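Long-range contacts in putative phophotriesterase (Proteus mirabilis, PDB 3RHG), which binds two zinc ions and probably hydrolyses ester bonds, as a member of the phosphotriesterase family of metal-dependent hydrolases: residues K242-G247 / R283-Q288; D272-V277 / S318-R323. All coordinates share one frame; numbering follows the deposited sequence.

Contact 1: K242-G247 / R283-Q288; sequences KMLDRG and RGYGNQ
Over one face of the Tyr285 ring lies CD1 of Leu244, 3.9 Å from the ring centroid in a CH-pi contact displaced toward the rim, while Asp245 OD1 and Gln288 OE1 lie at its edge, close to the ring plane. Tyr285 OH donates to Asp245 OD1 over 2.7 Å; the oxygen is met on its syn side, with the hydroxyl 27° out of the carboxylate plane. Leu244 also presses CB against Tyr285 CD1, 3.5 Å away, and its other methyl, CD2, lies 3.6 Å from Gln288 CB. In the (beta/alpha)8 barrel of this family, 242-247 closes helix 237-245 just ahead of strand 249-252, and the loop 283-288 joins helix 270-282 to strand 289-291, so two successive helix-to-strand turns are tied side by side. Gln288, extended beyond CG (chi2 176°), carries its amide to the helix end: NE2 donates to Leu244 O at 2.9 Å, almost straight, and that oxygen lies in the amide plane. Leu244 O also accepts from the backbone N of Gly247, the residue that leaves the helix with positive phi. A second bond from NE2 to Val248 O fixes the amide's rotation, and a water donates to Gln288 OE1 across 2.7 Å.

Contact 2: D272-V277 / S318-R323; sequences DTVEAV and SLLAQR
Arg323 NE donates to Glu275 OE1 over 2.9 Å, and a second nearly straight bond runs from Arg323 NH2 to Glu275 OE2 at 3.1 Å. The guanidinium thus takes the carboxylate side-on, one nitrogen to each oxygen, both met on their syn sides. Both oxygens lie close to the guanidinium plane, yet the two flat groups are tilted 27° from each other, so the nitrogens stand somewhat out of the carboxylate plane. Glu275 leaves its helix pointing away from 318-323; with CG anti to the backbone N (chi1 -173°) and a bend at chi2, the chain swings its carboxylate back to the arginine. Arg323 has a further acidic partner in Glu282, one salt bridge from NH1, so two glutamates of helix 270-282 hold the guanidinium and probably share its charge. In this (beta/alpha)8 barrel, helix 270-282 is the outer helix leading into the last strand, 289-291, and helix 311-322 follows that strand; the segments 272-277 and 318-322 cross at -60°, their axes approaching to 9.9 Å. Beneath the ion pair Val274 fills the crossing. Its CG2 meets Leu319 CB at 3.7 Å, the two side chains set about at right angles, while CG1 lies 4.1 Å from Arg323 CB, against the aliphatic root of the arginine. Leu320 reaches in with CD2, which touches Val274 O at 3.8 Å and Val277 CG1 at 4.1 Å. Phe316, a little earlier on helix 311-322, also touches Val274 and Val277, and Tyr39 of the second subunit packs on Leu319.

How the contacts relate
Helix 270-282 links the two along the chain: contact 2 uses its first half, contact 1 the loop that follows it. Their centres are about 17 Å apart, and their nearest atoms, about 6 Å apart, do not touch. Contact 1 lies at the surface and joins two helix-to-strand turns through neutral amide and phenol donors, one of them ending on a backbone carbonyl. Contact 2 is largely buried and joins two helices through branched aliphatic side chains, with a charged pair at its margin. The second subunit packs near contact 2 alone. Both stand away from the zinc site; contact 1 ties the end of helix 237-245 to the loop after helix 270-282, and contact 2 ties that helix to helix 311-322.

Contact 1: K242-G247 / R283-Q288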
ATOM      1  N   LYS A 242      18.859  20.789  -4.535  1.00 20.77           N
ATOM      2  CA  LYS A 242      18.879  22.095  -5.191  1.00 22.59           C
ATOM      3  C   LYS A 242      17.845  23.016  -4.521  1.00 22.16           C
ATOM      4  O   LYS A 242      18.100  24.202  -4.284  1.00 23.17           O
ATOM      5  CB  LYS A 242      18.555  21.920  -6.673  1.00 24.08           C
ATOM      6  CG  LYS A 242      18.820  23.125  -7.560  1.00 30.04           C
ATOM      7  CD  LYS A 242      18.473  22.769  -9.025  1.00 35.80           C
ATOM      8  CE  LYS A 242      19.322  23.503 -10.037  1.00 48.51           C
ATOM      9  NZ  LYS A 242      18.920  24.923 -10.191  1.00 52.58           N
ATOM     10  N   MET A 243      16.680  22.465  -4.185  1.00 19.36           N
ATOM     11  CA  MET A 243      15.633  23.259  -3.535  1.00 19.05           C
ATOM     12  C   MET A 243      16.055  23.614  -2.118  1.00 18.48           C
ATOM     13  O   MET A 243      15.913  24.751  -1.675  1.00 19.49           O
ATOM     14  CB  MET A 243      14.305  22.497  -3.503  1.00 18.12           C
ATOM     15  CG  MET A 243      13.713  22.184  -4.878  1.00 19.36           C
ATOM     16  SD  MET A 243      13.489  23.628  -5.950  1.00 24.21           S
ATOM     17  CE  MET A 243      14.886  23.493  -7.078  1.00 23.95           C
ATOM     18  N   LEU A 244      16.559  22.622  -1.398  1.00 18.56           N
ATOM     19  CA  LEU A 244      16.984  22.865  -0.018  1.00 18.75           C
ATOM     20  C   LEU A 244      18.090  23.910   0.025  1.00 19.88           C
ATOM     21  O   LEU A 244      18.161  24.731   0.955  1.00 19.21           O
ATOM     22  CB  LEU A 244      17.434  21.564   0.632  1.00 17.72           C
ATOM     23  CG  LEU A 244      16.320  20.522   0.882  1.00 17.48           C
ATOM     24  CD1 LEU A 244      16.882  19.088   0.989  1.00 21.50           C
ATOM     25  CD2 LEU A 244      15.523  20.875   2.130  1.00 19.42           C
ATOM     26  N   ASP A 245      18.960  23.893  -0.983  1.00 19.20           N
ATOM     27  CA  ASP A 245      20.073  24.843  -0.993  1.00 21.26           C
ATOM     28  C   ASP A 245      19.586  26.280  -1.182  1.00 21.26           C
ATOM     29  O   ASP A 245      20.295  27.230  -0.839  1.00 24.41           O
ATOM     30  CB  ASP A 245      21.106  24.475  -2.057  1.00 21.77           C
ATOM     31  CG  ASP A 245      21.955  23.298  -1.664  1.00 24.58           C
ATOM     32  OD1 ASP A 245      21.939  22.927  -0.468  1.00 25.70           O
ATOM     33  OD2 ASP A 245      22.649  22.749  -2.553  1.00 27.72           O
ATOM     34  N   ARG A 246      18.367  26.441  -1.707  1.00 20.01           N
ATOM     35  CA  ARG A 246      17.768  27.760  -1.828  1.00 20.12           C
ATOM     36  C   ARG A 246      17.118  28.224  -0.521  1.00 19.98           C
ATOM     37  O   ARG A 246      16.636  29.359  -0.419  1.00 20.39           O
ATOM     38  CB  ARG A 246      16.790  27.834  -3.025  1.00 19.32           C
ATOM     39  CG  ARG A 246      17.495  27.545  -4.352  1.00 21.02           C
ATOM     40  CD  ARG A 246      16.595  27.744  -5.566  1.00 19.78           C
ATOM     41  NE  ARG A 246      16.279  29.149  -5.737  1.00 20.78           N
ATOM     42  CZ  ARG A 246      15.613  29.636  -6.780  1.00 20.12           C
ATOM     43  NH1 ARG A 246      15.198  28.807  -7.740  1.00 22.11           N
ATOM     44  NH2 ARG A 246      15.367  30.945  -6.857  1.00 24.35           N
ATOM     45  N   GLY A 247      17.114  27.349   0.483  1.00 18.65           N
ATOM     46  CA  GLY A 247      16.763  27.782   1.835  1.00 19.40           C
ATOM     47  C   GLY A 247      15.373  27.404   2.321  1.00 18.25           C
ATOM     48  O   GLY A 247      15.029  27.664   3.474  1.00 18.91           O
ATOM     49  N   ARG A 283      22.678  13.786   4.470  1.00 24.25           N
ATOM     50  CA  ARG A 283      23.292  14.849   3.683  1.00 21.72           C
ATOM     51  C   ARG A 283      23.286  16.183   4.437  1.00 24.10           C
ATOM     52  O   ARG A 283      23.811  17.178   3.937  1.00 26.88           O
ATOM     53  CB  ARG A 283      22.590  15.029   2.326  1.00 22.08           C
ATOM     54  CG  ARG A 283      22.871  13.914   1.286  1.00 31.70           C
ATOM     55  CD  ARG A 283      24.172  14.153   0.519  1.00 39.25           C
ATOM     56  NE  ARG A 283      24.001  15.153  -0.538  1.00 46.58           N
ATOM     57  CZ  ARG A 283      23.684  14.864  -1.799  1.00 45.74           C
ATOM     58  NH1 ARG A 283      23.503  13.602  -2.167  1.00 47.11           N
ATOM     59  NH2 ARG A 283      23.542  15.838  -2.694  1.00 47.90           N
ATOM     60  N   GLY A 284      22.695  16.202   5.634  1.00 23.09           N
ATOM     61  CA  GLY A 284      22.810  17.374   6.503  1.00 23.77           C
ATOM     62  C   GLY A 284      21.612  18.307   6.483  1.00 24.29           C
ATOM     63  O   GLY A 284      21.682  19.407   7.038  1.00 25.39           O
ATOM     64  N   TYR A 285      20.501  17.859   5.879  1.00 22.13           N
ATOM     65  CA  TYR A 285      19.343  18.736   5.687  1.00 20.43           C
ATOM     66  C   TYR A 285      18.182  18.471   6.639  1.00 21.74           C
ATOM     67  O   TYR A 285      17.044  18.912   6.387  1.00 23.40           O
ATOM     68  CB  TYR A 285      18.820  18.617   4.264  1.00 19.69           C
ATOM     69  CG  TYR A 285      19.756  19.093   3.195  1.00 20.76           C
ATOM     70  CD1 TYR A 285      19.896  20.462   2.901  1.00 23.00           C
ATOM     71  CD2 TYR A 285      20.473  18.175   2.438  1.00 22.37           C
ATOM     72  CE1 TYR A 285      20.746  20.900   1.874  1.00 24.50           C
ATOM     73  CE2 TYR A 285      21.335  18.597   1.420  1.00 24.04           C
ATOM     74  CZ  TYR A 285      21.462  19.949   1.140  1.00 22.86           C
ATOM     75  OH  TYR A 285      22.314  20.337   0.134  1.00 26.96           O
ATOM     76  N   GLY A 286      18.456  17.780   7.741  1.00 22.75           N
ATOM     77  CA  GLY A 286      17.397  17.372   8.653  1.00 22.28           C
ATOM     78  C   GLY A 286      16.598  18.540   9.214  1.00 21.49           C
ATOM     79  O   GLY A 286      15.423  18.391   9.509  1.00 25.96           O
ATOM     80  N   ASN A 287      17.226  19.700   9.377  1.00 21.37           N
ATOM     81  CA  ASN A 287      16.550  20.860   9.950  0.50 22.44           C
ATOM     82  C   ASN A 287      15.693  21.624   8.939  1.00 21.73           C
ATOM     83  O   ASN A 287      15.188  22.717   9.249  1.00 23.39           O
ATOM     84  CB  ASN A 287      17.569  21.815  10.571  0.50 25.06           C
ATOM     85  CG  ASN A 287      18.392  21.166  11.664  0.50 24.93           C
ATOM     86  OD1 ASN A 287      17.863  20.486  12.535  0.50 28.90           O
ATOM     87  ND2 ASN A 287      19.698  21.398  11.635  0.50 36.94           N
ATOM     88  N   GLN A 288      15.534  21.058   7.734  1.00 20.71           N
ATOM     89  CA  GLN A 288      14.761  21.711   6.678  1.00 19.02           C
ATOM     90  C   GLN A 288      13.643  20.821   6.176  1.00 18.91           C
ATOM     91  O   GLN A 288      13.083  21.080   5.117  1.00 19.62           O
ATOM     92  CB  GLN A 288      15.638  22.125   5.480  1.00 20.14           C
ATOM     93  CG  GLN A 288      16.379  23.404   5.683  1.00 21.28           C
ATOM     94  CD  GLN A 288      17.290  23.732   4.530  1.00 17.18           C
ATOM     95  OE1 GLN A 288      18.511  23.484   4.604  1.00 24.23           O
ATOM     96  NE2 GLN A 288      16.704  24.252   3.417  1.00 19.14           N
TER
HETATM   97  O   HOH W   1      20.466  24.973   3.455  1.00 43.09           O

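Contact 2: D272-V277 / S318-R323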
ATOM      1  N   ASP A 272       9.857   3.966   0.484  1.00 21.54           N
ATOM      2  CA  ASP A 272      10.531   4.886  -0.455  1.00 23.07           C
ATOM      3  C   ASP A 272      10.841   6.187   0.278  1.00 20.78           C
ATOM      4  O   ASP A 272      11.911   6.776   0.131  1.00 20.81           O
ATOM      5  CB  ASP A 272       9.631   5.273  -1.654  1.00 26.11           C
ATOM      6  CG  ASP A 272       9.458   4.169  -2.689  1.00 31.84           C
ATOM      7  OD1 ASP A 272      10.348   3.293  -2.833  1.00 32.15           O
ATOM      8  OD2 ASP A 272       8.399   4.219  -3.402  1.00 32.42           O
ATOM      9  N   THR A 273       9.857   6.683   1.012  1.00 20.40           N
ATOM     10  CA  THR A 273       9.997   8.001   1.656  1.00 18.67           C
ATOM     11  C   THR A 273      10.907   7.917   2.888  1.00 18.28           C
ATOM     12  O   THR A 273      11.641   8.856   3.183  1.00 20.88           O
ATOM     13  CB  THR A 273       8.627   8.571   1.962  1.00 19.30           C
ATOM     14  OG1 THR A 273       7.986   8.808   0.698  1.00 20.78           O
ATOM     15  CG2 THR A 273       8.721   9.902   2.713  1.00 20.36           C
ATOM     16  N   VAL A 274      10.883   6.778   3.585  1.00 20.19           N
ATOM     17  CA  VAL A 274      11.854   6.542   4.662  1.00 21.57           C
ATOM     18  C   VAL A 274      13.273   6.729   4.112  1.00 21.49           C
ATOM     19  O   VAL A 274      14.081   7.440   4.696  1.00 21.76           O
ATOM     20  CB  VAL A 274      11.702   5.131   5.271  1.00 20.90           C
ATOM     21  CG1 VAL A 274      12.856   4.804   6.220  1.00 23.03           C
ATOM     22  CG2 VAL A 274      10.354   5.015   6.006  1.00 23.94           C
ATOM     23  N   GLU A 275      13.560   6.123   2.963  1.00 20.58           N
ATOM     24  CA  GLU A 275      14.889   6.216   2.369  1.00 21.22           C
ATOM     25  C   GLU A 275      15.225   7.636   1.878  1.00 22.13           C
ATOM     26  O   GLU A 275      16.347   8.115   2.059  1.00 23.43           O
ATOM     27  CB  GLU A 275      15.042   5.214   1.218  1.00 24.41           C
ATOM     28  CG  GLU A 275      16.470   5.137   0.674  1.00 29.61           C
ATOM     29  CD  GLU A 275      17.515   4.777   1.747  1.00 34.24           C
ATOM     30  OE1 GLU A 275      17.228   3.954   2.657  1.00 32.34           O
ATOM     31  OE2 GLU A 275      18.640   5.319   1.674  1.00 34.84           O
ATOM     32  N   ALA A 276      14.258   8.313   1.266  1.00 21.56           N
ATOM     33  CA  ALA A 276      14.481   9.669   0.779  1.00 21.22           C
ATOM     34  C   ALA A 276      14.791  10.598   1.969  1.00 20.31           C
ATOM     35  O   ALA A 276      15.752  11.359   1.933  1.00 20.26           O
ATOM     36  CB  ALA A 276      13.253  10.183   0.022  1.00 24.68           C
ATOM     37  N   VAL A 277      13.954  10.543   3.008  1.00 20.57           N
ATOM     38  CA  VAL A 277      14.131  11.411   4.174  1.00 19.03           C
ATOM     39  C   VAL A 277      15.426  11.068   4.920  1.00 21.66           C
ATOM     40  O   VAL A 277      16.192  11.961   5.299  1.00 21.57           O
ATOM     41  CB  VAL A 277      12.893  11.359   5.113  1.00 18.59           C
ATOM     42  CG1 VAL A 277      13.185  12.004   6.478  1.00 21.24           C
ATOM     43  CG2 VAL A 277      11.667  11.983   4.405  1.00 20.75           C
ATOM     44  N   SER A 318       9.455   5.471  13.734  1.00 23.43           N
ATOM     45  CA  SER A 318      10.043   4.159  14.095  1.00 25.02           C
ATOM     46  C   SER A 318      10.841   3.585  12.939  1.00 23.78           C
ATOM     47  O   SER A 318      11.921   3.004  13.132  1.00 26.20           O
ATOM     48  CB  SER A 318       8.957   3.144  14.483  1.00 27.66           C
ATOM     49  OG  SER A 318       8.426   3.454  15.743  1.00 33.07           O
ATOM     50  N   LEU A 319      10.295   3.719  11.732  1.00 21.32           N
ATOM     51  CA  LEU A 319      11.002   3.269  10.556  1.00 21.70           C
ATOM     52  C   LEU A 319      12.319   4.022  10.357  1.00 20.72           C
ATOM     53  O   LEU A 319      13.321   3.416   9.966  1.00 24.51           O
ATOM     54  CB  LEU A 319      10.105   3.376   9.316  1.00 20.49           C
ATOM     55  CG  LEU A 319       8.906   2.412   9.294  1.00 22.41           C
ATOM     56  CD1 LEU A 319       8.048   2.620   8.009  1.00 24.00           C
ATOM     57  CD2 LEU A 319       9.360   0.955   9.448  1.00 26.56           C
ATOM     58  N   LEU A 320      12.326   5.332  10.613  1.00 21.38           N
ATOM     59  CA  LEU A 320      13.586   6.094  10.540  1.00 21.33           C
ATOM     60  C   LEU A 320      14.609   5.604  11.549  1.00 21.16           C
ATOM     61  O   LEU A 320      15.804   5.558  11.250  1.00 25.68           O
ATOM     62  CB  LEU A 320      13.357   7.598  10.730  1.00 21.87           C
ATOM     63  CG  LEU A 320      12.631   8.359   9.629  1.00 21.22           C
ATOM     64  CD1 LEU A 320      12.372   9.826  10.081  1.00 24.71           C
ATOM     65  CD2 LEU A 320      13.441   8.293   8.317  1.00 24.91           C
ATOM     66  N   ALA A 321      14.145   5.262  12.747  1.00 22.78           N
ATOM     67  CA  ALA A 321      15.028   4.747  13.785  1.00 26.06           C
ATOM     68  C   ALA A 321      15.667   3.426  13.343  1.00 28.56           C
ATOM     69  O   ALA A 321      16.871   3.215  13.518  1.00 30.31           O
ATOM     70  CB  ALA A 321      14.257   4.568  15.069  1.00 28.44           C
ATOM     71  N   GLN A 322      14.862   2.538  12.762  1.00 25.90           N
ATOM     72  CA  GLN A 322      15.368   1.254  12.270  1.00 26.97           C
ATOM     73  C   GLN A 322      16.379   1.466  11.144  1.00 27.15           C
ATOM     74  O   GLN A 322      17.351   0.698  11.004  1.00 28.96           O
ATOM     75  CB  GLN A 322      14.213   0.354  11.821  1.00 26.70           C
ATOM     76  CG  GLN A 322      14.648  -1.001  11.321  1.00 30.77           C
ATOM     77  CD  GLN A 322      15.307  -1.853  12.414  1.00 36.04           C
ATOM     78  OE1 GLN A 322      14.982  -1.724  13.597  1.00 38.58           O
ATOM     79  NE2 GLN A 322      16.231  -2.727  12.015  1.00 39.95           N
ATOM     80  N   ARG A 323      16.146   2.524  10.367  1.00 28.24           N
ATOM     81  CA  ARG A 323      17.014   2.914   9.256  1.00 25.68           C
ATOM     82  C   ARG A 323      18.304   3.596   9.765  1.00 27.43           C
ATOM     83  O   ARG A 323      19.188   3.959   8.975  1.00 32.34           O
ATOM     84  CB  ARG A 323      16.219   3.794   8.273  1.00 23.81           C
ATOM     85  CG  ARG A 323      17.023   4.544   7.207  1.00 24.29           C
ATOM     86  CD  ARG A 323      17.877   3.630   6.326  1.00 27.04           C
ATOM     87  NE  ARG A 323      18.491   4.419   5.253  1.00 25.84           N
ATOM     88  CZ  ARG A 323      19.523   5.240   5.423  1.00 24.32           C
ATOM     89  NH1 ARG A 323      20.106   5.356   6.615  1.00 26.50           N
ATOM     90  NH2 ARG A 323      20.000   5.926   4.397  1.00 29.10           N
TER